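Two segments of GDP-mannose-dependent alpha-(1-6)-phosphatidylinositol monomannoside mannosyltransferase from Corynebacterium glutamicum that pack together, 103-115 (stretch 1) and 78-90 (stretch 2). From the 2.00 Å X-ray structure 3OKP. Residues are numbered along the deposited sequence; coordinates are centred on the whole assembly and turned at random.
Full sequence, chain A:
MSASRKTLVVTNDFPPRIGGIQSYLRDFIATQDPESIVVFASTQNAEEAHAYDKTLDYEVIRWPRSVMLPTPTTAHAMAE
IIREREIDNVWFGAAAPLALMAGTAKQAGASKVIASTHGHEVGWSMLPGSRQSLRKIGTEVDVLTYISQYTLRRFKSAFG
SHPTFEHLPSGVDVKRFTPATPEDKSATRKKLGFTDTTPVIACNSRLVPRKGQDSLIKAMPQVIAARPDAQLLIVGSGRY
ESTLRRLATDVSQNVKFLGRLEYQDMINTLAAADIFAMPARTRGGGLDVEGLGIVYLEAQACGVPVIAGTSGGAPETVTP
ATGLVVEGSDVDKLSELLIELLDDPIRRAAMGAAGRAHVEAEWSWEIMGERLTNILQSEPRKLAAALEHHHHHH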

ATOM      1  N   GLY A 103       6.590  24.282 -11.872  1.00 12.94           N
ATOM      2  CA  GLY A 103       7.179  25.397 -12.614  1.00 13.49           C
ATOM      3  C   GLY A 103       7.995  26.320 -11.723  1.00 13.54           C
ATOM      4  O   GLY A 103       9.125  26.676 -12.060  1.00 13.83           O
ATOM      5  N   THR A 104       7.420  26.690 -10.580  1.00 13.27           N
ATOM      6  CA  THR A 104       8.090  27.527  -9.579  1.00 13.54           C
ATOM      7  C   THR A 104       9.356  26.858  -9.045  1.00 13.37           C
ATOM      8  O   THR A 104      10.369  27.525  -8.819  1.00 13.68           O
ATOM      9  CB  THR A 104       7.142  27.862  -8.399  1.00 13.30           C
ATOM     10  OG1 THR A 104       5.984  28.546  -8.894  1.00 13.87           O
ATOM     11  CG2 THR A 104       7.836  28.742  -7.354  1.00 13.58           C
ATOM     12  N   ALA A 105       9.290  25.541  -8.849  1.00 12.95           N
ATOM     13  CA  ALA A 105      10.434  24.768  -8.368  1.00 13.06           C
ATOM     14  C   ALA A 105      11.631  24.862  -9.318  1.00 13.66           C
ATOM     15  O   ALA A 105      12.765  25.051  -8.871  1.00 13.92           O
ATOM     16  CB  ALA A 105      10.039  23.310  -8.125  1.00 12.44           C
ATOM     17  N   LYS A 106      11.373  24.743 -10.621  1.00 14.04           N
ATOM     18  CA  LYS A 106      12.412  24.916 -11.641  1.00 14.94           C
ATOM     19  C   LYS A 106      12.905  26.364 -11.722  1.00 15.33           C
ATOM     20  O   LYS A 106      14.100  26.607 -11.898  1.00 15.58           O
ATOM     21  CB  LYS A 106      11.926  24.431 -13.012  1.00 15.42           C
ATOM     22  CG  LYS A 106      11.763  22.918 -13.102  1.00 16.39           C
ATOM     23  CD  LYS A 106      11.627  22.441 -14.540  1.00 19.08           C
ATOM     24  CE  LYS A 106      11.748  20.920 -14.621  1.00 19.79           C
ATOM     25  NZ  LYS A 106      11.319  20.380 -15.949  1.00 20.84           N
ATOM     26  N   GLN A 107      11.983  27.317 -11.581  1.00 15.09           N
ATOM     27  CA  GLN A 107      12.327  28.741 -11.541  1.00 15.75           C
ATOM     28  C   GLN A 107      13.252  29.067 -10.368  1.00 15.40           C
ATOM     29  O   GLN A 107      14.168  29.884 -10.498  1.00 15.88           O
ATOM     30  CB  GLN A 107      11.067  29.604 -11.438  1.00 15.65           C
ATOM     31  CG  GLN A 107      10.181  29.603 -12.669  1.00 16.32           C
ATOM     32  CD  GLN A 107       8.910  30.405 -12.466  1.00 16.86           C
ATOM     33  OE1 GLN A 107       8.723  31.060 -11.433  1.00 18.78           O
ATOM     34  NE2 GLN A 107       8.024  30.363 -13.455  1.00 17.78           N
ATOM     35  N   ALA A 108      13.000  28.421  -9.229  1.00 14.60           N
ATOM     36  CA  ALA A 108      13.783  28.629  -8.009  1.00 14.45           C
ATOM     37  C   ALA A 108      15.173  27.991  -8.075  1.00 14.51           C
ATOM     38  O   ALA A 108      16.021  28.255  -7.222  1.00 14.68           O
ATOM     39  CB  ALA A 108      13.017  28.118  -6.795  1.00 13.78           C
ATOM     40  N   GLY A 109      15.397  27.153  -9.083  1.00 14.40           N
ATOM     41  CA  GLY A 109      16.724  26.609  -9.345  1.00 14.83           C
ATOM     42  C   GLY A 109      16.886  25.111  -9.163  1.00 14.39           C
ATOM     43  O   GLY A 109      17.994  24.595  -9.298  1.00 14.73           O
ATOM     44  N   ALA A 110      15.793  24.411  -8.861  1.00 13.53           N
ATOM     45  CA  ALA A 110      15.821  22.949  -8.761  1.00 13.04           C
ATOM     46  C   ALA A 110      16.094  22.316 -10.126  1.00 13.33           C
ATOM     47  O   ALA A 110      15.537  22.745 -11.140  1.00 13.39           O
ATOM     48  CB  ALA A 110      14.520  22.420  -8.173  1.00 12.31           C
ATOM     49  N   SER A 111      16.956  21.301 -10.142  1.00 13.36           N
ATOM     50  CA  SER A 111      17.391  20.660 -11.384  1.00 13.81           C
ATOM     51  C   SER A 111      16.586  19.406 -11.730  1.00 13.39           C
ATOM     52  O   SER A 111      16.701  18.870 -12.839  1.00 13.52           O
ATOM     53  CB  SER A 111      18.886  20.338 -11.324  1.00 14.40           C
ATOM     54  OG  SER A 111      19.195  19.569 -10.173  1.00 14.42           O
ATOM     55  N   LYS A 112      15.775  18.945 -10.779  1.00 12.71           N
ATOM     56  CA  LYS A 112      14.896  17.800 -10.990  1.00 12.43           C
ATOM     57  C   LYS A 112      13.616  17.929 -10.169  1.00 11.86           C
ATOM     58  O   LYS A 112      13.663  18.213  -8.969  1.00 11.46           O
ATOM     59  CB  LYS A 112      15.609  16.492 -10.631  1.00 12.32           C
ATOM     60  CG  LYS A 112      14.848  15.237 -11.049  1.00 12.13           C
ATOM     61  CD  LYS A 112      15.518  13.960 -10.552  1.00 12.58           C
ATOM     62  CE  LYS A 112      16.890  13.760 -11.185  1.00 13.84           C
ATOM     63  NZ  LYS A 112      17.437  12.415 -10.877  1.00 15.17           N
ATOM     64  N   VAL A 113      12.479  17.719 -10.828  1.00 11.69           N
ATOM     65  CA  VAL A 113      11.187  17.687 -10.153  1.00 11.44           C
ATOM     66  C   VAL A 113      10.585  16.289 -10.252  1.00 11.23           C
ATOM     67  O   VAL A 113      10.461  15.726 -11.342  1.00 11.35           O
ATOM     68  CB  VAL A 113      10.197  18.741 -10.720  1.00 11.59           C
ATOM     69  CG1 VAL A 113       8.827  18.612 -10.051  1.00 11.48           C
ATOM     70  CG2 VAL A 113      10.744  20.151 -10.533  1.00 12.13           C
ATOM     71  N   ILE A 114      10.231  15.735  -9.096  1.00 10.93           N
ATOM     72  CA  ILE A 114       9.603  14.424  -9.005  1.00 10.82           C
ATOM     73  C   ILE A 114       8.215  14.592  -8.395  1.00 10.55           C
ATOM     74  O   ILE A 114       8.031  15.395  -7.482  1.00 10.27           O
ATOM     75  CB  ILE A 114      10.436  13.434  -8.131  1.00 10.70           C
ATOM     76  CG1 ILE A 114      11.907  13.395  -8.565  1.00 11.37           C
ATOM     77  CG2 ILE A 114       9.850  12.027  -8.170  1.00 10.53           C
ATOM     78  CD1 ILE A 114      12.821  14.274  -7.739  1.00 10.68           C
ATOM     79  N   ALA A 115       7.242  13.847  -8.917  1.00 10.70           N
ATOM     80  CA  ALA A 115       5.913  13.773  -8.312  1.00 10.68           C
ATOM     81  C   ALA A 115       5.439  12.322  -8.239  1.00 10.87           C
ATOM     82  O   ALA A 115       5.566  11.569  -9.211  1.00 10.95           O
ATOM     83  CB  ALA A 115       4.916  14.636  -9.082  1.00 10.80           C
TER
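Stretch 2, residues 78-90: MAEIIREREIDNV

Val 90 reaches across to stretch 1 twice: its N donates to Lys 112 O (2.9 Å), and its O accepts from Ile 114 N (2.8 Å), both nearly linear. Just before this ladder, Asp 88 O receives hydrogen bonds from Ser 111 N (3.0 Å) and, at greater length, Lys 112 N (3.3 Å). The strands pair in parallel: the CA atoms of Asn 89 and Lys 112, like those of Val 90 and Val 113, are 4.9 Å apart. Stretch 2 thus repeats the helix-turn-strand course of stretch 1 and runs alongside it in the same direction. Asn 89 and Lys 112 direct their side chains to one face of the sheet, Val 90 and Val 113 to the other.

On the valine face, Val 90 CG2 packs against Ala 110 CB (3.7 Å) and Ala 105 CB (3.9 Å), linking the strand to helix 103-107 and the turn after it. Helix 78-84 crosses helix 103-107 at -34°, with an axial approach of 9.2 Å. Alanines of stretch 1 meet Ala 79 and the larger Ile 82 and Met 78: Ala 108 CB lies 3.8 Å from Ala 79 CB and 3.9 Å from Ile 82 CG2, while Ala 105 CB meets Met 78 CE at 3.9 Å. The exposed Arg 83 brings its CG to Ala 108 O (3.3 Å).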

ATOM      1  N   MET A  78       8.124  27.785  -0.756  1.00 11.57           N
ATOM      2  CA  MET A  78       8.837  26.644  -1.335  1.00 11.35           C
ATOM      3  C   MET A  78      10.101  27.104  -2.063  1.00 11.89           C
ATOM      4  O   MET A  78      11.171  26.515  -1.891  1.00 11.78           O
ATOM      5  CB  MET A  78       7.932  25.867  -2.295  1.00 10.92           C
ATOM      6  CG  MET A  78       8.598  24.639  -2.913  1.00 10.74           C
ATOM      7  SD  MET A  78       7.702  23.926  -4.303  1.00 10.35           S
ATOM      8  CE  MET A  78       7.873  25.216  -5.536  1.00 10.79           C
ATOM      9  N   ALA A  79       9.962  28.161  -2.861  1.00 12.55           N
ATOM     10  CA  ALA A  79      11.065  28.727  -3.633  1.00 13.40           C
ATOM     11  C   ALA A  79      12.232  29.181  -2.754  1.00 14.08           C
ATOM     12  O   ALA A  79      13.393  28.954  -3.095  1.00 14.31           O
ATOM     13  CB  ALA A  79      10.568  29.885  -4.503  1.00 13.81           C
ATOM     14  N   GLU A  80      11.922  29.821  -1.627  1.00 14.58           N
ATOM     15  CA  GLU A  80      12.966  30.323  -0.732  1.00 15.39           C
ATOM     16  C   GLU A  80      13.704  29.209   0.013  1.00 15.09           C
ATOM     17  O   GLU A  80      14.894  29.344   0.304  1.00 15.37           O
ATOM     18  CB  GLU A  80      12.413  31.371   0.238  1.00 15.85           C
ATOM     19  CG  GLU A  80      12.276  32.769  -0.379  1.00 17.75           C
ATOM     20  CD  GLU A  80      13.592  33.313  -0.927  1.00 19.27           C
ATOM     21  OE1 GLU A  80      14.571  33.409  -0.156  1.00 19.51           O
ATOM     22  OE2 GLU A  80      13.646  33.641  -2.132  1.00 20.17           O
ATOM     23  N   ILE A  81      13.001  28.116   0.305  1.00 14.42           N
ATOM     24  CA  ILE A  81      13.618  26.933   0.909  1.00 14.32           C
ATOM     25  C   ILE A  81      14.574  26.269  -0.088  1.00 14.48           C
ATOM     26  O   ILE A  81      15.696  25.899   0.272  1.00 14.49           O
ATOM     27  CB  ILE A  81      12.560  25.915   1.415  1.00 13.78           C
ATOM     28  CG1 ILE A  81      11.727  26.525   2.551  1.00 14.04           C
ATOM     29  CG2 ILE A  81      13.233  24.617   1.885  1.00 13.21           C
ATOM     30  CD1 ILE A  81      10.416  25.787   2.836  1.00 13.53           C
ATOM     31  N   ILE A  82      14.124  26.136  -1.336  1.00 14.67           N
ATOM     32  CA  ILE A  82      14.945  25.586  -2.421  1.00 15.23           C
ATOM     33  C   ILE A  82      16.307  26.286  -2.501  1.00 16.51           C
ATOM     34  O   ILE A  82      17.347  25.631  -2.578  1.00 16.46           O
ATOM     35  CB  ILE A  82      14.203  25.641  -3.790  1.00 15.07           C
ATOM     36  CG1 ILE A  82      13.079  24.596  -3.826  1.00 13.97           C
ATOM     37  CG2 ILE A  82      15.175  25.421  -4.960  1.00 15.12           C
ATOM     38  CD1 ILE A  82      12.011  24.849  -4.883  1.00 13.69           C
ATOM     39  N   ARG A  83      16.290  27.617  -2.455  1.00 17.66           N
ATOM     40  CA  ARG A  83      17.518  28.399  -2.546  1.00 19.35           C
ATOM     41  C   ARG A  83      18.340  28.396  -1.252  1.00 19.59           C
ATOM     42  O   ARG A  83      19.568  28.301  -1.304  1.00 20.20           O
ATOM     43  CB  ARG A  83      17.214  29.827  -3.013  1.00 19.90           C
ATOM     44  CG  ARG A  83      16.665  29.883  -4.444  1.00 20.70           C
ATOM     45  CD  ARG A  83      16.340  31.299  -4.883  1.00 21.56           C
ATOM     46  NE  ARG A  83      15.112  31.803  -4.266  1.00 24.20           N
ATOM     47  CZ  ARG A  83      13.967  32.006  -4.913  1.00 24.73           C
ATOM     48  NH1 ARG A  83      13.870  31.758  -6.214  1.00 25.30           N
ATOM     49  NH2 ARG A  83      12.912  32.471  -4.256  1.00 25.47           N
ATOM     50  N   GLU A  84      17.669  28.481  -0.103  1.00 19.42           N
ATOM     51  CA  GLU A  84      18.354  28.523   1.196  1.00 19.82           C
ATOM     52  C   GLU A  84      19.020  27.196   1.568  1.00 19.69           C
ATOM     53  O   GLU A  84      20.136  27.181   2.092  1.00 20.10           O
ATOM     54  CB  GLU A  84      17.397  28.954   2.311  1.00 19.71           C
ATOM     55  N   ARG A  85      18.333  26.089   1.294  1.00 18.93           N
ATOM     56  CA  ARG A  85      18.868  24.764   1.599  1.00 18.77           C
ATOM     57  C   ARG A  85      19.634  24.152   0.424  1.00 18.61           C
ATOM     58  O   ARG A  85      20.044  22.993   0.491  1.00 18.65           O
ATOM     59  CB  ARG A  85      17.753  23.821   2.071  1.00 18.29           C
ATOM     60  CG  ARG A  85      17.220  24.112   3.469  1.00 19.30           C
ATOM     61  CD  ARG A  85      18.205  23.679   4.561  1.00 21.56           C
ATOM     62  NE  ARG A  85      17.687  23.946   5.901  1.00 22.54           N
ATOM     63  CZ  ARG A  85      18.028  24.989   6.655  1.00 23.92           C
ATOM     64  NH1 ARG A  85      18.903  25.888   6.213  1.00 24.72           N
ATOM     65  NH2 ARG A  85      17.492  25.132   7.860  1.00 23.93           N
ATOM     66  N   GLU A  86      19.828  24.936  -0.637  1.00 18.56           N
ATOM     67  CA  GLU A  86      20.522  24.488  -1.855  1.00 18.79           C
ATOM     68  C   GLU A  86      19.951  23.169  -2.396  1.00 17.44           C
ATOM     69  O   GLU A  86      20.673  22.184  -2.591  1.00 17.50           O
ATOM     70  CB  GLU A  86      22.040  24.402  -1.631  1.00 19.46           C
ATOM     71  CG  GLU A  86      22.727  25.760  -1.491  1.00 21.22           C
ATOM     72  CD  GLU A  86      24.246  25.668  -1.543  1.00 22.20           C
ATOM     73  OE1 GLU A  86      24.836  24.897  -0.754  1.00 23.85           O
ATOM     74  OE2 GLU A  86      24.853  26.381  -2.371  1.00 25.13           O
ATOM     75  N   ILE A  87      18.643  23.177  -2.635  1.00 16.05           N
ATOM     76  CA  ILE A  87      17.897  21.985  -3.028  1.00 14.57           C
ATOM     77  C   ILE A  87      18.102  21.629  -4.504  1.00 14.36           C
ATOM     78  O   ILE A  87      17.972  22.481  -5.386  1.00 14.29           O
ATOM     79  CB  ILE A  87      16.380  22.155  -2.710  1.00 14.03           C
ATOM     80  CG1 ILE A  87      16.141  22.306  -1.196  1.00 13.38           C
ATOM     81  CG2 ILE A  87      15.551  21.021  -3.305  1.00 13.28           C
ATOM     82  CD1 ILE A  87      16.603  21.128  -0.331  1.00 12.66           C
ATOM     83  N   ASP A  88      18.422  20.359  -4.745  1.00 13.72           N
ATOM     84  CA  ASP A  88      18.603  19.814  -6.087  1.00 13.48           C
ATOM     85  C   ASP A  88      17.312  19.199  -6.620  1.00 12.77           C
ATOM     86  O   ASP A  88      16.928  19.451  -7.763  1.00 13.04           O
ATOM     87  CB  ASP A  88      19.714  18.756  -6.080  1.00 13.83           C
ATOM     88  CG  ASP A  88      21.044  19.309  -5.604  1.00 14.35           C
ATOM     89  OD1 ASP A  88      21.632  20.146  -6.321  1.00 14.08           O
ATOM     90  OD2 ASP A  88      21.501  18.903  -4.515  1.00 14.09           O
ATOM     91  N   ASN A  89      16.660  18.385  -5.791  1.00 11.95           N
ATOM     92  CA  ASN A  89      15.415  17.707  -6.163  1.00 11.21           C
ATOM     93  C   ASN A  89      14.227  18.252  -5.393  1.00 10.62           C
ATOM     94  O   ASN A  89      14.312  18.467  -4.187  1.00 10.48           O
ATOM     95  CB  ASN A  89      15.493  16.198  -5.888  1.00 10.89           C
ATOM     96  CG  ASN A  89      16.738  15.550  -6.453  1.00 11.16           C
ATOM     97  OD1 ASN A  89      17.044  15.676  -7.639  1.00 11.37           O
ATOM     98  ND2 ASN A  89      17.454  14.825  -5.602  1.00 11.20           N
ATOM     99  N   VAL A  90      13.116  18.453  -6.092  1.00 10.37           N
ATOM    100  CA  VAL A  90      11.847  18.764  -5.444  1.00  9.88           C
ATOM    101  C   VAL A  90      10.887  17.604  -5.686  1.00  9.76           C
ATOM    102  O   VAL A  90      10.557  17.280  -6.833  1.00  9.95           O
ATOM    103  CB  VAL A  90      11.250  20.107  -5.940  1.00 10.03           C
ATOM    104  CG1 VAL A  90       9.857  20.343  -5.351  1.00  9.43           C
ATOM    105  CG2 VAL A  90      12.170  21.256  -5.577  1.00 10.07           C
TER